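Local coordinates for methyltransferase-like protein 5 (Pyrococcus horikoshii, PDB 1WY7) that binds S-adenosyl-L-homocysteine and is probably an S-adenosylmethionine-dependent methyltransferase acting on RNA, at residues A[16-21]-A[82-87]; A[49-54]-A[112-117]; A[142-147]-A[198-203]. One frame throughout, in Å; residues are numbered along the deposited sequence.

Contact 1. Residues A[16-21]-A[82-87]; sequences KGFKNP and KEAVDV. With SAH (S-adenosyl-L-homocysteine), chain E.
Phe18 reaches across to Ala84 and at the same time to the bound S-adenosyl-L-homocysteine, at the cofactor site of a Rossmann-like methyltransferase fold. Its ring atom CE2 lies 3.7 Å from Ala84 CB, the methyl coming in obliquely to the ring. The 3'-hydroxyl of the ribose sits at the edge of the ring, near its plane, with Phe18 CZ 3.2 Å from SAH O3'. Farther round, Phe18 CE1 comes within 3.5 Å of the ligand's amino nitrogen, SAH N. The ring thus touches both the start of helix 82-91 and the ligand, CE2 and CZ reaching the ribose side and CE1 the amino group. With chi1 at -70°, CG stands anti to the carbonyl carbon, which starts the ring on its way to the pocket.

On the solvent side Lys19 and Glu83 cross at about a right angle, and they meet through carbon: Lys19 CE packs 3.5 Å from Glu83 CB. Their charged ends do not touch. Glu83 OE1 instead makes a salt bridge with Lys22, while Lys19 NZ has weak links to Asp81 OD1 and to the ligand-binding Gln27. No hydrogen bond joins 16-21 to 82-87 themselves, which meet by van der Waals contact; polar links come from neighbouring residues.

One layer out, Ala84 rests on Glu79, whose carboxylate hydrogen-bonds the ligand, and Phe18 also touches Gln27 and Thr60. Glu83 N is bonded to Asp81 OD2, just ahead of the helix. Further along, Lys16 N bonds to Asn91 OD1, on the last residue of helix 82-91. A single methyl of Val87 meets two successive carbonyls, CG1 lying 3.5 Å from both Lys16 O and Gly17 O.

Contact 2. Residues A[49-54]-A[112-117]; sequences EGKVVA and RVDIVI
Val52 and Asp114 meet where two parallel strands of the methyltransferase sheet begin to pair. Asp114 turns its carboxylate back over the neighbouring backbone: OD2 accepts Val52 N at 2.9 Å in a nearly straight bond, the N-H lying on its anti side and 20° out of the carboxylate plane. Val52 O in turn takes two donors, Asp114 N at 2.9 Å in a clearly bent bond and Ile115 N at 3.1 Å, so both polar backbone atoms of Val52 are tied to the turn into the other strand.

From here inward the packing is tight. Ala54 N bonds to Ile115 O and Ile117 N to Ala54 O, in the alternating pattern of parallel strands. On one face of the sheet Ala54 CB packs against both methyls of Val113, 3.8 Å from each of CG1 and CG2, with helix 131-140 covering this side. On the other face Val53 CG1 packs 3.8 Å from Ile117 CD1, the two side chains crossing at about a right angle. Ile117 CG1 stands between the backbone N and the carbonyl carbon (chi1 61°), which sets it beside Val53; helix 62-69 packs on Ile117.

The outer end is looser. Lys51 lays its aliphatic part by Ile115, CG 3.8 Å from Ile115 CD1, and bends at chi2. Its NZ remains 5.6 Å from Asp114 OD2, opposite charges that do not touch.

Side-chain packing in the buried part is wholly apolar, and the polar backbone atoms there are paired strand to strand. The one carboxylate that bonds across sits at the partly exposed end of the strand pair, where the nearby lysine and the backbone N-H would probably help stabilise its negative charge.

Contact 3. Residues A[142-147]-A[198-203]; sequences DVVYSI and YRFSKV
Tyr145 and Arg199 face each other as a non-hydrogen-bonded pair where strand 143-149 runs antiparallel to strand 191-202 in the seven-stranded methyltransferase sheet. The two side chains lie side by side, pointing the same way. Arg199 CB starts 3.9 Å from Tyr145 CE1. CG stands anti to the backbone N (chi1 178°), over the Tyr145 ring in a CH-pi contact 4.0 Å from its centroid. The chain stays extended from there to NE, CD passing 3.4 Å from Tyr145 OH. NE follows at 3.0 Å from the same oxygen, which lies at the edge of the guanidinium, in its plane. At the tip NH1 packs against the methyls of Val143 and forms a salt bridge with Asp47, which also bonds Tyr145 OH, while NH2 bonds Thr170 OG1. An alanine here would probably leave Asp47 without this charged partner and Thr170 OG1 without its donor, and remove the CG and CD contacts on the Tyr145 ring.

On the opposite face Val144 CG1 touches Phe200 CD2 at 3.8 Å, and Ile158 of helix 152-164 packs on Phe200. Backbone bonds run in both directions between Val144 and Phe200, and between Ser146 and Tyr198. Near the strand end a further backbone bond closes the pairing, Lys202 N giving its hydrogen to Asp142 O at 2.9 Å.

How the contacts relate
Contacts 2 and 3 belong to the same sheet, and contact 1 lies outside it, at the surface. Strands 115-118 and 143-149 are neighbours, so contacts 2 and 3 touch: Val116 O is probably hydrogen-bonded to Tyr145 N, Ile115 packs on Val143 and Tyr145, and Arg112 forms a salt bridge with Asp142. Contact 2 is the buried one, with parallel strands and aliphatic side chains; contact 3 is partly buried, antiparallel, and richer in rings and charge. Contact 1, its centre about 27 Å from that of contact 3 and across the chain's centre, sets loop against helix; its two segments meet without a hydrogen bond between them, and it alone touches the ligand.

Contact 1. Residues A[16-21]-A[82-87]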
loop_
_atom_site.group_PDB
_atom_site.type_symbol
_atom_site.label_atom_id
_atom_site.label_comp_id
_atom_site.label_asym_id
_atom_site.label_seq_id
_atom_site.Cartn_x
_atom_site.Cartn_y
_atom_site.Cartn_z
ATOM N N LYS A 16 -5.552 -3.273 -14.649
ATOM C CA LYS A 16 -7.003 -3.122 -14.564
ATOM C C LYS A 16 -7.417 -2.570 -13.202
ATOM O O LYS A 16 -6.786 -2.880 -12.196
ATOM C CB LYS A 16 -7.675 -4.477 -14.805
ATOM C CG LYS A 16 -7.545 -4.976 -16.237
ATOM C CD LYS A 16 -6.082 -5.127 -16.648
ATOM C CE LYS A 16 -5.903 -5.196 -18.171
ATOM N NZ LYS A 16 -6.460 -6.437 -18.781
ATOM N N GLY A 17 -8.470 -1.751 -13.178
ATOM C CA GLY A 17 -8.955 -1.175 -11.931
ATOM C C GLY A 17 -10.098 -1.978 -11.330
ATOM O O GLY A 17 -10.414 -3.068 -11.812
ATOM N N PHE A 18 -10.714 -1.448 -10.274
ATOM C CA PHE A 18 -11.833 -2.121 -9.605
ATOM C C PHE A 18 -13.059 -2.251 -10.505
ATOM O O PHE A 18 -13.426 -1.312 -11.199
ATOM C CB PHE A 18 -12.258 -1.356 -8.351
ATOM C CG PHE A 18 -11.264 -1.402 -7.227
ATOM C CD1 PHE A 18 -10.277 -0.429 -7.110
ATOM C CD2 PHE A 18 -11.327 -2.413 -6.270
ATOM C CE1 PHE A 18 -9.370 -0.458 -6.052
ATOM C CE2 PHE A 18 -10.424 -2.454 -5.208
ATOM C CZ PHE A 18 -9.443 -1.474 -5.098
ATOM N N LYS A 19 -13.692 -3.417 -10.471
ATOM C CA LYS A 19 -14.896 -3.701 -11.255
ATOM C C LYS A 19 -16.043 -2.768 -10.836
ATOM O O LYS A 19 -16.651 -2.083 -11.668
ATOM C CB LYS A 19 -15.321 -5.155 -11.016
ATOM C CG LYS A 19 -15.887 -5.431 -9.596
ATOM C CD LYS A 19 -14.916 -5.034 -8.461
ATOM C CE LYS A 19 -15.676 -4.738 -7.159
ATOM N NZ LYS A 19 -14.787 -4.366 -6.004
ATOM N N ASN A 20 -16.347 -2.765 -9.543
ATOM C CA ASN A 20 -17.404 -1.919 -8.997
ATOM C C ASN A 20 -16.937 -1.456 -7.623
ATOM O O ASN A 20 -17.263 -2.059 -6.598
ATOM C CB ASN A 20 -18.726 -2.684 -8.876
ATOM C CG ASN A 20 -19.931 -1.753 -8.778
ATOM O OD1 ASN A 20 -19.801 -0.571 -8.444
ATOM N ND2 ASN A 20 -21.115 -2.293 -9.059
ATOM N N PRO A 21 -16.165 -0.363 -7.591
ATOM C CA PRO A 21 -15.616 0.214 -6.362
ATOM C C PRO A 21 -16.611 0.407 -5.229
ATOM O O PRO A 21 -17.659 1.025 -5.408
ATOM C CB PRO A 21 -15.054 1.556 -6.826
ATOM C CG PRO A 21 -14.757 1.342 -8.256
ATOM C CD PRO A 21 -15.928 0.538 -8.732
ATOM N N LYS A 82 -13.351 -10.088 -2.109
ATOM C CA LYS A 82 -13.137 -11.097 -3.145
ATOM C C LYS A 82 -13.188 -10.520 -4.561
ATOM O O LYS A 82 -12.393 -10.902 -5.425
ATOM C CB LYS A 82 -14.189 -12.203 -3.012
ATOM C CG LYS A 82 -14.264 -13.178 -4.191
ATOM C CD LYS A 82 -12.917 -13.833 -4.498
ATOM C CE LYS A 82 -13.081 -15.060 -5.412
ATOM N NZ LYS A 82 -13.886 -14.778 -6.641
ATOM N N GLU A 83 -14.127 -9.613 -4.798
ATOM C CA GLU A 83 -14.269 -8.995 -6.115
ATOM C C GLU A 83 -13.028 -8.219 -6.541
ATOM O O GLU A 83 -12.757 -8.066 -7.732
ATOM C CB GLU A 83 -15.479 -8.073 -6.125
ATOM C CG GLU A 83 -16.798 -8.813 -6.125
ATOM C CD GLU A 83 -17.956 -7.898 -5.799
ATOM O OE1 GLU A 83 -18.146 -7.586 -4.598
ATOM O OE2 GLU A 83 -18.662 -7.480 -6.745
ATOM N N ALA A 84 -12.283 -7.724 -5.560
ATOM C CA ALA A 84 -11.057 -6.996 -5.839
ATOM C C ALA A 84 -9.979 -8.028 -6.155
ATOM O O ALA A 84 -9.142 -7.818 -7.030
ATOM C CB ALA A 84 -10.657 -6.148 -4.621
ATOM N N VAL A 85 -10.016 -9.150 -5.444
ATOM C CA VAL A 85 -9.050 -10.219 -5.653
ATOM C C VAL A 85 -9.137 -10.768 -7.078
ATOM O O VAL A 85 -8.121 -11.154 -7.650
ATOM C CB VAL A 85 -9.267 -11.349 -4.617
ATOM C CG1 VAL A 85 -8.299 -12.513 -4.867
ATOM C CG2 VAL A 85 -9.055 -10.789 -3.221
ATOM N N ASP A 86 -10.340 -10.791 -7.655
ATOM C CA ASP A 86 -10.490 -11.284 -9.027
ATOM C C ASP A 86 -9.607 -10.463 -9.969
ATOM O O ASP A 86 -8.930 -11.012 -10.835
ATOM C CB ASP A 86 -11.945 -11.196 -9.503
ATOM C CG ASP A 86 -12.888 -12.064 -8.691
ATOM O OD1 ASP A 86 -12.521 -13.214 -8.360
ATOM O OD2 ASP A 86 -14.007 -11.591 -8.391
ATOM N N VAL A 87 -9.627 -9.149 -9.791
ATOM C CA VAL A 87 -8.823 -8.236 -10.602
ATOM C C VAL A 87 -7.352 -8.415 -10.257
ATOM O O VAL A 87 -6.488 -8.422 -11.134
ATOM C CB VAL A 87 -9.228 -6.757 -10.329
ATOM C CG1 VAL A 87 -8.376 -5.802 -11.161
ATOM C CG2 VAL A 87 -10.709 -6.564 -10.637
HETATM N N SAH E . -5.874 -0.612 -5.619
HETATM C CA SAH E . -4.977 -0.133 -4.548
HETATM C CB SAH E . -5.675 -0.412 -3.207
HETATM C CG SAH E . -6.477 0.803 -2.903
HETATM S SD SAH E . -7.544 0.966 -1.459
HETATM C C SAH E . -3.654 -0.824 -4.745
HETATM O O SAH E . -3.393 -1.303 -5.892
HETATM O OXT SAH E . -2.923 -0.863 -3.700
HETATM C "C5'" SAH E . -7.060 -0.305 -0.311
HETATM C "C4'" SAH E . -7.911 -1.578 -0.185
HETATM O "O4'" SAH E . -8.202 -1.818 1.215
HETATM C "C3'" SAH E . -9.312 -1.531 -0.800
HETATM O "O3'" SAH E . -9.174 -2.291 -2.017
HETATM C "C2'" SAH E . -10.233 -2.284 0.174
HETATM O "O2'" SAH E . -11.139 -3.266 -0.277
HETATM C "C1'" SAH E . -9.250 -2.758 1.258
HETATM N N9 SAH E . -9.800 -2.781 2.606
HETATM C C8 SAH E . -10.652 -1.899 3.247
HETATM N N7 SAH E . -10.927 -2.230 4.484
HETATM C C5 SAH E . -10.214 -3.408 4.685
HETATM C C6 SAH E . -10.058 -4.278 5.798
HETATM N N6 SAH E . -10.669 -4.044 6.980
HETATM N N1 SAH E . -9.268 -5.397 5.684
HETATM C C2 SAH E . -8.649 -5.624 4.501
HETATM N N3 SAH E . -8.713 -4.875 3.376
HETATM C C4 SAH E . -9.518 -3.763 3.533
#

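Contact 2. Residues A[49-54]-A[112-117]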
loop_
_atom_site.group_PDB
_atom_site.type_symbol
_atom_site.label_atom_id
_atom_site.label_comp_id
_atom_site.label_asym_id
_atom_site.label_seq_id
_atom_site.Cartn_x
_atom_site.Cartn_y
_atom_site.Cartn_z
ATOM N N GLU A 49 13.925 -5.940 -3.167
ATOM C CA GLU A 49 14.601 -7.049 -3.818
ATOM C C GLU A 49 14.910 -8.217 -2.895
ATOM O O GLU A 49 15.620 -8.060 -1.902
ATOM C CB GLU A 49 15.878 -6.533 -4.468
ATOM C CG GLU A 49 16.486 -7.467 -5.480
ATOM C CD GLU A 49 17.574 -6.784 -6.277
ATOM O OE1 GLU A 49 18.088 -7.409 -7.234
ATOM O OE2 GLU A 49 17.909 -5.620 -5.944
ATOM N N GLY A 50 14.360 -9.383 -3.230
ATOM C CA GLY A 50 14.587 -10.579 -2.446
ATOM C C GLY A 50 13.859 -10.619 -1.116
ATOM O O GLY A 50 14.102 -11.508 -0.303
ATOM N N LYS A 51 12.957 -9.673 -0.886
ATOM C CA LYS A 51 12.230 -9.633 0.380
ATOM C C LYS A 51 10.829 -10.238 0.311
ATOM O O LYS A 51 10.213 -10.291 -0.758
ATOM C CB LYS A 51 12.115 -8.184 0.856
ATOM C CG LYS A 51 13.440 -7.452 0.941
ATOM C CD LYS A 51 14.272 -7.912 2.122
ATOM C CE LYS A 51 15.580 -7.126 2.190
ATOM N NZ LYS A 51 16.170 -7.131 3.558
ATOM N N VAL A 52 10.339 -10.701 1.459
ATOM C CA VAL A 52 8.985 -11.240 1.550
ATOM C C VAL A 52 8.147 -10.013 1.891
ATOM O O VAL A 52 8.296 -9.425 2.962
ATOM C CB VAL A 52 8.860 -12.300 2.673
ATOM C CG1 VAL A 52 7.423 -12.790 2.767
ATOM C CG2 VAL A 52 9.778 -13.472 2.376
ATOM N N VAL A 53 7.287 -9.613 0.966
ATOM C CA VAL A 53 6.471 -8.418 1.154
ATOM C C VAL A 53 4.980 -8.646 1.336
ATOM O O VAL A 53 4.371 -9.445 0.625
ATOM C CB VAL A 53 6.636 -7.437 -0.046
ATOM C CG1 VAL A 53 5.800 -6.175 0.189
ATOM C CG2 VAL A 53 8.108 -7.092 -0.241
ATOM N N ALA A 54 4.398 -7.919 2.286
ATOM C CA ALA A 54 2.966 -8.002 2.518
ATOM C C ALA A 54 2.363 -6.700 2.005
ATOM O O ALA A 54 2.847 -5.611 2.330
ATOM C CB ALA A 54 2.669 -8.180 4.018
ATOM N N ARG A 112 4.441 -13.318 9.695
ATOM C CA ARG A 112 5.541 -12.371 9.745
ATOM C C ARG A 112 6.196 -12.242 8.369
ATOM O O ARG A 112 6.446 -13.235 7.694
ATOM C CB ARG A 112 6.566 -12.814 10.784
ATOM C CG ARG A 112 7.664 -11.809 10.988
ATOM C CD ARG A 112 8.039 -11.688 12.448
ATOM N NE ARG A 112 8.894 -10.525 12.672
ATOM C CZ ARG A 112 8.450 -9.304 12.961
ATOM N NH1 ARG A 112 7.151 -9.069 13.075
ATOM N NH2 ARG A 112 9.311 -8.309 13.122
ATOM N N VAL A 113 6.453 -11.006 7.956
ATOM C CA VAL A 113 7.074 -10.732 6.664
ATOM C C VAL A 113 8.278 -9.815 6.864
ATOM O O VAL A 113 8.520 -9.338 7.975
ATOM C CB VAL A 113 6.086 -10.015 5.721
ATOM C CG1 VAL A 113 4.839 -10.868 5.511
ATOM C CG2 VAL A 113 5.710 -8.666 6.305
ATOM N N ASP A 114 9.025 -9.562 5.791
ATOM C CA ASP A 114 10.190 -8.671 5.855
ATOM C C ASP A 114 9.771 -7.211 5.735
ATOM O O ASP A 114 10.278 -6.343 6.456
ATOM C CB ASP A 114 11.184 -8.952 4.718
ATOM C CG ASP A 114 11.885 -10.296 4.849
ATOM O OD1 ASP A 114 12.285 -10.660 5.977
ATOM O OD2 ASP A 114 12.053 -10.979 3.813
ATOM N N ILE A 115 8.852 -6.941 4.812
ATOM C CA ILE A 115 8.397 -5.578 4.566
ATOM C C ILE A 115 6.890 -5.470 4.338
ATOM O O ILE A 115 6.255 -6.367 3.796
ATOM C CB ILE A 115 9.112 -4.954 3.293
ATOM C CG1 ILE A 115 10.526 -4.471 3.626
ATOM C CG2 ILE A 115 8.339 -3.756 2.765
ATOM C CD1 ILE A 115 11.538 -5.545 3.684
ATOM N N VAL A 116 6.322 -4.352 4.767
ATOM C CA VAL A 116 4.922 -4.093 4.518
ATOM C C VAL A 116 4.831 -2.843 3.636
ATOM O O VAL A 116 5.522 -1.855 3.878
ATOM C CB VAL A 116 4.110 -3.783 5.806
ATOM C CG1 VAL A 116 2.758 -3.246 5.402
ATOM C CG2 VAL A 116 3.942 -5.031 6.686
ATOM N N ILE A 117 3.996 -2.901 2.607
ATOM C CA ILE A 117 3.744 -1.741 1.766
ATOM C C ILE A 117 2.228 -1.659 1.749
ATOM O O ILE A 117 1.553 -2.692 1.723
ATOM C CB ILE A 117 4.286 -1.912 0.334
ATOM C CG1 ILE A 117 3.622 -3.108 -0.359
ATOM C CG2 ILE A 117 5.803 -2.064 0.391
ATOM C CD1 ILE A 117 4.160 -3.383 -1.777
#

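Contact 3. Residues A[142-147]-A[198-203]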
loop_
_atom_site.group_PDB
_atom_site.type_symbol
_atom_site.label_atom_id
_atom_site.label_comp_id
_atom_site.label_asym_id
_atom_site.label_seq_id
_atom_site.Cartn_x
_atom_site.Cartn_y
_atom_site.Cartn_z
ATOM N N ASP A 142 9.218 -5.166 10.520
ATOM C CA ASP A 142 10.087 -4.180 11.159
ATOM C C ASP A 142 10.264 -2.944 10.267
ATOM O O ASP A 142 10.779 -1.917 10.719
ATOM C CB ASP A 142 11.451 -4.796 11.491
ATOM C CG ASP A 142 11.407 -5.682 12.734
ATOM O OD1 ASP A 142 12.339 -6.499 12.907
ATOM O OD2 ASP A 142 10.452 -5.552 13.539
ATOM N N VAL A 143 9.835 -3.054 9.007
ATOM C CA VAL A 143 9.888 -1.937 8.060
ATOM C C VAL A 143 8.527 -1.790 7.376
ATOM O O VAL A 143 8.036 -2.722 6.738
ATOM C CB VAL A 143 10.971 -2.137 6.969
ATOM C CG1 VAL A 143 10.945 -0.945 6.002
ATOM C CG2 VAL A 143 12.356 -2.250 7.607
ATOM N N VAL A 144 7.926 -0.612 7.499
ATOM C CA VAL A 144 6.610 -0.350 6.921
ATOM C C VAL A 144 6.579 0.870 6.009
ATOM O O VAL A 144 7.123 1.922 6.356
ATOM C CB VAL A 144 5.557 -0.111 8.043
ATOM C CG1 VAL A 144 4.215 0.257 7.439
ATOM C CG2 VAL A 144 5.470 -1.334 8.942
ATOM N N TYR A 145 5.939 0.723 4.847
ATOM C CA TYR A 145 5.774 1.820 3.892
ATOM C C TYR A 145 4.271 2.019 3.754
ATOM O O TYR A 145 3.552 1.088 3.397
ATOM C CB TYR A 145 6.367 1.477 2.511
ATOM C CG TYR A 145 7.884 1.424 2.452
ATOM C CD1 TYR A 145 8.642 2.551 2.100
ATOM C CD2 TYR A 145 8.561 0.246 2.754
ATOM C CE1 TYR A 145 10.043 2.492 2.053
ATOM C CE2 TYR A 145 9.949 0.170 2.715
ATOM C CZ TYR A 145 10.686 1.294 2.366
ATOM O OH TYR A 145 12.063 1.211 2.352
ATOM N N SER A 146 3.796 3.226 4.031
ATOM C CA SER A 146 2.376 3.499 3.942
ATOM C C SER A 146 2.087 4.869 3.367
ATOM O O SER A 146 2.981 5.698 3.223
ATOM C CB SER A 146 1.730 3.370 5.328
ATOM O OG SER A 146 0.316 3.425 5.226
ATOM N N ILE A 147 0.824 5.100 3.026
ATOM C CA ILE A 147 0.406 6.371 2.458
ATOM C C ILE A 147 -0.717 6.953 3.304
ATOM O O ILE A 147 -1.617 6.234 3.719
ATOM C CB ILE A 147 -0.081 6.188 1.000
ATOM C CG1 ILE A 147 1.059 5.624 0.137
ATOM C CG2 ILE A 147 -0.563 7.513 0.442
ATOM C CD1 ILE A 147 0.683 5.391 -1.308
ATOM N N TYR A 198 5.055 7.390 3.809
ATOM C CA TYR A 198 5.912 7.167 4.966
ATOM C C TYR A 198 6.709 5.888 4.912
ATOM O O TYR A 198 6.317 4.921 4.272
ATOM C CB TYR A 198 5.095 7.069 6.267
ATOM C CG TYR A 198 4.394 8.311 6.744
ATOM C CD1 TYR A 198 3.148 8.680 6.231
ATOM C CD2 TYR A 198 4.945 9.092 7.764
ATOM C CE1 TYR A 198 2.463 9.798 6.730
ATOM C CE2 TYR A 198 4.269 10.207 8.267
ATOM C CZ TYR A 198 3.035 10.551 7.741
ATOM O OH TYR A 198 2.398 11.677 8.195
ATOM N N ARG A 199 7.830 5.904 5.620
ATOM C CA ARG A 199 8.665 4.733 5.794
ATOM C C ARG A 199 8.893 4.693 7.300
ATOM O O ARG A 199 9.478 5.620 7.859
ATOM C CB ARG A 199 10.011 4.850 5.106
ATOM C CG ARG A 199 10.839 3.594 5.379
ATOM C CD ARG A 199 12.217 3.625 4.788
ATOM N NE ARG A 199 12.890 2.350 5.032
ATOM C CZ ARG A 199 13.629 2.080 6.105
ATOM N NH1 ARG A 199 14.188 0.881 6.227
ATOM N NH2 ARG A 199 13.822 3.012 7.043
ATOM N N PHE A 200 8.405 3.642 7.948
ATOM C CA PHE A 200 8.544 3.467 9.393
ATOM C C PHE A 200 9.581 2.365 9.627
ATOM O O PHE A 200 9.641 1.397 8.870
ATOM C CB PHE A 200 7.215 3.010 10.012
ATOM C CG PHE A 200 6.057 3.947 9.767
ATOM C CD1 PHE A 200 5.816 5.012 10.617
ATOM C CD2 PHE A 200 5.164 3.707 8.729
ATOM C CE1 PHE A 200 4.697 5.827 10.445
ATOM C CE2 PHE A 200 4.044 4.510 8.549
ATOM C CZ PHE A 200 3.807 5.571 9.406
ATOM N N SER A 201 10.384 2.509 10.676
ATOM C CA SER A 201 11.396 1.515 11.010
ATOM C C SER A 201 11.282 1.215 12.507
ATOM O O SER A 201 11.149 2.142 13.313
ATOM C CB SER A 201 12.785 2.070 10.686
ATOM O OG SER A 201 13.787 1.094 10.904
ATOM N N LYS A 202 11.328 -0.060 12.886
ATOM C CA LYS A 202 11.211 -0.419 14.304
ATOM C C LYS A 202 12.407 0.074 15.123
ATOM O O LYS A 202 13.550 -0.275 14.832
ATOM C CB LYS A 202 11.063 -1.936 14.473
ATOM C CG LYS A 202 10.782 -2.341 15.915
ATOM C CD LYS A 202 10.193 -3.736 16.034
ATOM C CE LYS A 202 9.529 -3.907 17.399
ATOM N NZ LYS A 202 8.839 -5.223 17.554
ATOM N N VAL A 203 12.131 0.881 16.148
ATOM C CA VAL A 203 13.183 1.443 17.002
ATOM C C VAL A 203 14.171 0.370 17.449
ATOM O O VAL A 203 13.788 -0.632 18.058
ATOM C CB VAL A 203 12.583 2.153 18.233
ATOM C CG1 VAL A 203 13.695 2.729 19.094
ATOM C CG2 VAL A 203 11.644 3.265 17.776
#